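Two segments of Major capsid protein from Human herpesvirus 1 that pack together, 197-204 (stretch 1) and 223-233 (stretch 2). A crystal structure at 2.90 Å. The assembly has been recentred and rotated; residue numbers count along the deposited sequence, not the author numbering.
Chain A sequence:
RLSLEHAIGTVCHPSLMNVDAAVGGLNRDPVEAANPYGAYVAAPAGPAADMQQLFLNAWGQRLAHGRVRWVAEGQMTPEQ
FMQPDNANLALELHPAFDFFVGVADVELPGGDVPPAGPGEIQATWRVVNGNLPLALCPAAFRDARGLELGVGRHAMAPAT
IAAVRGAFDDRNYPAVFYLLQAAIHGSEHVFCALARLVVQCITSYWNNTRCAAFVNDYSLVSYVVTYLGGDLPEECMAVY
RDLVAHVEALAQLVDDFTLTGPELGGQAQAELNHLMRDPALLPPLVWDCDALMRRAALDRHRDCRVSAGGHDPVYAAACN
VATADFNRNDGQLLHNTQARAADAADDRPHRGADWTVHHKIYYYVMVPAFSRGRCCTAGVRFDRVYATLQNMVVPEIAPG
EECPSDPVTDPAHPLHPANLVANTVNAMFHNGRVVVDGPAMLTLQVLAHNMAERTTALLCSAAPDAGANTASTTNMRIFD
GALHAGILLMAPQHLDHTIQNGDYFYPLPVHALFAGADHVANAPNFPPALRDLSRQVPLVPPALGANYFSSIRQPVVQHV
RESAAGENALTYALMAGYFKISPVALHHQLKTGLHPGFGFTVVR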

ATOM      1  N   LEU A 197      23.501  -7.831  -0.423  1.00 30.60           N
ATOM      2  CA  LEU A 197      23.322  -6.435  -0.798  1.00 30.60           C
ATOM      3  C   LEU A 197      22.461  -5.682   0.195  1.00 30.60           C
ATOM      4  O   LEU A 197      22.845  -4.618   0.699  1.00 30.60           O
ATOM      5  CB  LEU A 197      22.674  -6.345  -2.179  1.00 28.44           C
ATOM      6  CG  LEU A 197      22.269  -4.941  -2.610  1.00 28.44           C
ATOM      7  CD1 LEU A 197      23.387  -3.956  -2.287  1.00 28.44           C
ATOM      8  CD2 LEU A 197      21.960  -4.958  -4.115  1.00 28.44           C
ATOM      9  N   VAL A 198      21.285  -6.243   0.459  1.00 34.93           N
ATOM     10  CA  VAL A 198      20.342  -5.640   1.395  1.00 34.93           C
ATOM     11  C   VAL A 198      20.947  -5.393   2.773  1.00 34.93           C
ATOM     12  O   VAL A 198      20.943  -4.257   3.271  1.00 34.93           O
ATOM     13  CB  VAL A 198      19.108  -6.523   1.585  1.00 16.70           C
ATOM     14  CG1 VAL A 198      18.378  -6.097   2.842  1.00 16.70           C
ATOM     15  CG2 VAL A 198      18.190  -6.412   0.368  1.00 16.70           C
ATOM     16  N   VAL A 199      21.459  -6.456   3.387  1.00 35.07           N
ATOM     17  CA  VAL A 199      22.046  -6.327   4.711  1.00 35.07           C
ATOM     18  C   VAL A 199      22.933  -5.089   4.745  1.00 35.07           C
ATOM     19  O   VAL A 199      23.002  -4.386   5.754  1.00 35.07           O
ATOM     20  CB  VAL A 199      22.902  -7.555   5.102  1.00 39.48           C
ATOM     21  CG1 VAL A 199      23.294  -7.438   6.570  1.00 39.48           C
ATOM     22  CG2 VAL A 199      22.135  -8.858   4.855  1.00 39.48           C
ATOM     23  N   GLN A 200      23.595  -4.818   3.623  1.00 41.98           N
ATOM     24  CA  GLN A 200      24.468  -3.652   3.542  1.00 41.98           C
ATOM     25  C   GLN A 200      23.672  -2.337   3.649  1.00 41.98           C
ATOM     26  O   GLN A 200      23.932  -1.515   4.548  1.00 41.98           O
ATOM     27  CB  GLN A 200      25.257  -3.666   2.229  1.00 63.81           C
ATOM     28  CG  GLN A 200      26.041  -4.952   1.966  1.00 63.81           C
ATOM     29  CD  GLN A 200      27.451  -4.673   1.462  1.00 63.81           C
ATOM     30  OE1 GLN A 200      27.646  -3.907   0.513  1.00 63.81           O
ATOM     31  NE2 GLN A 200      28.440  -5.294   2.099  1.00 63.81           N
ATOM     32  N   CYS A 201      22.716  -2.144   2.732  1.00 29.40           N
ATOM     33  CA  CYS A 201      21.886  -0.935   2.723  1.00 29.40           C
ATOM     34  C   CYS A 201      21.327  -0.659   4.101  1.00 29.40           C
ATOM     35  O   CYS A 201      21.507   0.433   4.663  1.00 29.40           O
ATOM     36  CB  CYS A 201      20.703  -1.094   1.784  1.00 42.32           C
ATOM     37  SG  CYS A 201      21.189  -1.596   0.153  1.00 42.32           S
ATOM     38  N   ILE A 202      20.639  -1.656   4.649  1.00 34.02           N
ATOM     39  CA  ILE A 202      20.051  -1.476   5.958  1.00 34.02           C
ATOM     40  C   ILE A 202      21.079  -1.032   6.996  1.00 34.02           C
ATOM     41  O   ILE A 202      20.862  -0.035   7.692  1.00 34.02           O
ATOM     42  CB  ILE A 202      19.375  -2.750   6.449  1.00 10.47           C
ATOM     43  CG1 ILE A 202      18.288  -3.176   5.438  1.00 10.47           C
ATOM     44  CG2 ILE A 202      18.838  -2.504   7.871  1.00 10.47           C
ATOM     45  CD1 ILE A 202      17.500  -4.434   5.832  1.00 10.47           C
ATOM     46  N   THR A 203      22.196  -1.758   7.099  1.00 31.97           N
ATOM     47  CA  THR A 203      23.211  -1.390   8.087  1.00 31.97           C
ATOM     48  C   THR A 203      23.732  -0.018   7.764  1.00 31.97           C
ATOM     49  O   THR A 203      23.858   0.845   8.635  1.00 31.97           O
ATOM     50  CB  THR A 203      24.389  -2.344   8.106  1.00 29.26           C
ATOM     51  OG1 THR A 203      23.950  -3.688   7.846  1.00 29.26           O
ATOM     52  CG2 THR A 203      25.039  -2.289   9.486  1.00 29.26           C
ATOM     53  N   SER A 204      24.039   0.169   6.489  1.00 29.05           N
ATOM     54  CA  SER A 204      24.527   1.446   5.993  1.00 29.05           C
ATOM     55  C   SER A 204      23.603   2.555   6.537  1.00 29.05           C
ATOM     56  O   SER A 204      23.996   3.367   7.396  1.00 29.05           O
ATOM     57  CB  SER A 204      24.512   1.418   4.451  1.00 52.97           C
ATOM     58  OG  SER A 204      24.783   2.696   3.893  1.00 52.97           O
ATOM     59  N   TYR A 223      10.634 -10.533   5.647  1.00 35.96           N
ATOM     60  CA  TYR A 223      11.922 -11.217   5.437  1.00 35.96           C
ATOM     61  C   TYR A 223      13.009 -10.759   6.433  1.00 35.96           C
ATOM     62  O   TYR A 223      13.534 -11.559   7.215  1.00 35.96           O
ATOM     63  CB  TYR A 223      12.384 -10.935   4.020  1.00 19.48           C
ATOM     64  CG  TYR A 223      11.332 -11.277   2.995  1.00 19.48           C
ATOM     65  CD1 TYR A 223      11.281 -10.609   1.771  1.00 19.48           C
ATOM     66  CD2 TYR A 223      10.435 -12.317   3.215  1.00 19.48           C
ATOM     67  CE1 TYR A 223      10.363 -10.979   0.777  1.00 19.48           C
ATOM     68  CE2 TYR A 223       9.517 -12.700   2.233  1.00 19.48           C
ATOM     69  CZ  TYR A 223       9.491 -12.032   1.015  1.00 19.48           C
ATOM     70  OH  TYR A 223       8.649 -12.464   0.007  1.00 19.48           O
ATOM     71  N   VAL A 224      13.357  -9.479   6.383  1.00 19.45           N
ATOM     72  CA  VAL A 224      14.338  -8.910   7.301  1.00 19.45           C
ATOM     73  C   VAL A 224      14.177  -9.452   8.736  1.00 19.45           C
ATOM     74  O   VAL A 224      15.081  -9.344   9.580  1.00 19.45           O
ATOM     75  CB  VAL A 224      14.189  -7.376   7.336  1.00 20.53           C
ATOM     76  CG1 VAL A 224      15.125  -6.754   8.387  1.00 20.53           C
ATOM     77  CG2 VAL A 224      14.473  -6.821   5.944  1.00 20.53           C
ATOM     78  N   VAL A 225      13.011 -10.005   9.027  1.00 56.97           N
ATOM     79  CA  VAL A 225      12.778 -10.572  10.339  1.00 56.97           C
ATOM     80  C   VAL A 225      13.053 -12.066  10.217  1.00 56.97           C
ATOM     81  O   VAL A 225      13.766 -12.645  11.038  1.00 56.97           O
ATOM     82  CB  VAL A 225      11.322 -10.318  10.801  1.00 40.15           C
ATOM     83  CG1 VAL A 225      10.930 -11.311  11.891  1.00 40.15           C
ATOM     84  CG2 VAL A 225      11.191  -8.885  11.325  1.00 40.15           C
ATOM     85  N   THR A 226      12.498 -12.680   9.175  1.00 58.89           N
ATOM     86  CA  THR A 226      12.681 -14.108   8.936  1.00 58.89           C
ATOM     87  C   THR A 226      14.161 -14.469   8.891  1.00 58.89           C
ATOM     88  O   THR A 226      14.663 -15.172   9.767  1.00 58.89           O
ATOM     89  CB  THR A 226      12.059 -14.540   7.596  1.00 31.94           C
ATOM     90  OG1 THR A 226      10.654 -14.260   7.603  1.00 31.94           O
ATOM     91  CG2 THR A 226      12.266 -16.027   7.372  1.00 31.94           C
ATOM     92  N   TYR A 227      14.849 -13.770   8.161  1.00 55.43           N
ATOM     93  CA  TYR A 227      16.263 -14.085   7.874  1.00 55.43           C
ATOM     94  C   TYR A 227      17.695 -13.575   7.936  1.00 55.43           C
ATOM     95  O   TYR A 227      18.626 -14.363   7.677  1.00 55.43           O
ATOM     96  CB  TYR A 227      16.538 -14.510   6.418  1.00 40.62           C
ATOM     97  CG  TYR A 227      15.638 -14.949   5.352  1.00 40.62           C
ATOM     98  CD1 TYR A 227      15.094 -14.441   4.167  1.00 40.62           C
ATOM     99  CD2 TYR A 227      15.249 -16.231   5.760  1.00 40.62           C
ATOM    100  CE1 TYR A 227      14.174 -15.184   3.412  1.00 40.62           C
ATOM    101  CE2 TYR A 227      14.334 -16.988   5.014  1.00 40.62           C
ATOM    102  CZ  TYR A 227      13.797 -16.455   3.847  1.00 40.62           C
ATOM    103  OH  TYR A 227      12.842 -17.165   3.157  1.00 40.62           O
ATOM    104  N   LEU A 228      17.798 -12.316   8.317  1.00 40.75           N
ATOM    105  CA  LEU A 228      19.178 -11.775   8.431  1.00 40.75           C
ATOM    106  C   LEU A 228      19.352 -11.684   9.939  1.00 40.75           C
ATOM    107  O   LEU A 228      19.696 -10.637  10.487  1.00 40.75           O
ATOM    108  CB  LEU A 228      18.776 -10.308   8.000  1.00 20.08           C
ATOM    109  CG  LEU A 228      18.106  -9.995   6.653  1.00 20.08           C
ATOM    110  CD1 LEU A 228      18.259  -8.497   6.417  1.00 20.08           C
ATOM    111  CD2 LEU A 228      18.718 -10.766   5.482  1.00 20.08           C
ATOM    112  N   GLY A 229      19.280 -12.927  10.610  1.00 67.98           N
ATOM    113  CA  GLY A 229      19.297 -13.018  12.059  1.00 67.98           C
ATOM    114  C   GLY A 229      20.433 -12.213  12.658  1.00 67.98           C
ATOM    115  O   GLY A 229      20.248 -11.071  13.094  1.00 67.98           O
ATOM    116  N   GLY A 230      21.619 -12.812  12.678  1.00113.19           N
ATOM    117  CA  GLY A 230      22.771 -12.125  13.223  1.00113.19           C
ATOM    118  C   GLY A 230      23.502 -11.325  12.163  1.00113.19           C
ATOM    119  O   GLY A 230      24.722 -11.159  12.245  1.00113.19           O
ATOM    120  N   ASP A 231      22.768 -10.826  11.168  1.00 55.21           N
ATOM    121  CA  ASP A 231      23.384 -10.043  10.105  1.00 55.21           C
ATOM    122  C   ASP A 231      23.258  -8.528  10.274  1.00 55.21           C
ATOM    123  O   ASP A 231      24.030  -7.767   9.681  1.00 55.21           O
ATOM    124  CB  ASP A 231      22.839 -10.471   8.743  1.00 73.58           C
ATOM    125  CG  ASP A 231      23.151 -11.922   8.432  1.00 73.58           C
ATOM    126  OD1 ASP A 231      23.204 -12.290   7.232  1.00 73.58           O
ATOM    127  OD2 ASP A 231      23.338 -12.696   9.398  1.00 73.58           O
ATOM    128  N   LEU A 232      22.290  -8.079  11.069  1.00 52.85           N
ATOM    129  CA  LEU A 232      22.141  -6.644  11.299  1.00 52.85           C
ATOM    130  C   LEU A 232      22.431  -6.361  12.759  1.00 52.85           C
ATOM    131  O   LEU A 232      22.215  -7.215  13.619  1.00 52.85           O
ATOM    132  CB  LEU A 232      20.725  -6.154  10.959  1.00 48.51           C
ATOM    133  CG  LEU A 232      20.276  -6.357   9.512  1.00 48.51           C
ATOM    134  CD1 LEU A 232      19.884  -7.810   9.326  1.00 48.51           C
ATOM    135  CD2 LEU A 232      19.099  -5.455   9.188  1.00 48.51           C
ATOM    136  N   PRO A 233      22.941  -5.159  13.054  1.00 40.34           N
ATOM    137  CA  PRO A 233      23.267  -4.739  14.424  1.00 40.34           C
ATOM    138  C   PRO A 233      22.099  -5.068  15.365  1.00 40.34           C
ATOM    139  O   PRO A 233      20.927  -5.007  14.963  1.00 40.34           O
ATOM    140  CB  PRO A 233      23.479  -3.234  14.281  1.00 67.66           C
ATOM    141  CG  PRO A 233      24.046  -3.108  12.895  1.00 67.66           C
ATOM    142  CD  PRO A 233      23.191  -4.072  12.090  1.00 67.66           C
TER

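A helix can dock against an irregular segment without a single hydrogen bond between them, provided that the bumps of one surface find the hollows of the other. Two stretches of the herpesvirus major capsid protein illustrate the principle. Residues 197-204 form one helical length within a longer helix; residues 223-233 begin as the end of another helix and then run on as loop and turn. No hydrogen bond crosses between them, and the 341 Å² they bury, both sides summed, is covered mainly by aliphatic side chains.

The helix presents V198, V199, I202 and T203, a pattern expected where one side of a helix faces a partner. Q200 points away and finds its hydrogen bonds elsewhere in the structure. Of the contacting residues, V198 and I202 direct their CA-to-CB bonds toward the other stretch, whereas V199 and T203 point sideways and make contact along their flanks.

I202 is one of the main bumps. Its chi1 is m and its chi2 t, so the side chain is extended and CD1 sits over the seam between V224 and L228, 3.9 Å from CG2 of V224 and 4.2 Å from CD1 of L228. CD1 of I202 also lies 3.9 Å from CD2 of L232. The other branch of I202, CG2, meets only L232, approaching its CD2 at 3.2 Å, tight for two methyl groups. Isoleucine suits this place because its branched, extended side chain covers all three residues.

L228, pointing toward the helix, supplies the answering bump. Its CD1 fills the hollow bordered by CG1 of V198, CG2 of V199 and CD1 of I202, at 4.3, 4.2 and 4.2 Å. CD1 alone thus meets all three residues, and CD2 of L228 adds a second contact to V199, 4.0 Å from its CG2. V198 is buried and contributes one wall of the hollow.

V199 has the largest covered area of any residue here, 72 Å². Its CG1 lies 3.2 Å from the backbone O of D231, 3.8 Å from CB of D231 and 4.4 Å from CG of L232. Its CG2 rests against L228, with a looser contact to CB of D231 at 4.3 Å. The compact valine therefore fits against both the chain and its side chains. L232 sets out sideways, but the end of its side chain comes nearer the helix, which is how CD2 reaches I202.

T203 and P233 close the far end of the contact. CG2 of T203 lies 3.6 Å from CG of P233, methyl against ring. The threonine's polar arm is occupied within its own helix: OG1 of T203 donates to O of V199 at 2.4 Å, a very short hydrogen bond in this 2.90 Å model. Threonine suits this position by offering a methyl to the proline while its hydroxyl is satisfied at home. Between L228 and D231 the loop swings clear of the helix, and G229 and G230, poorly ordered, make no contact with it.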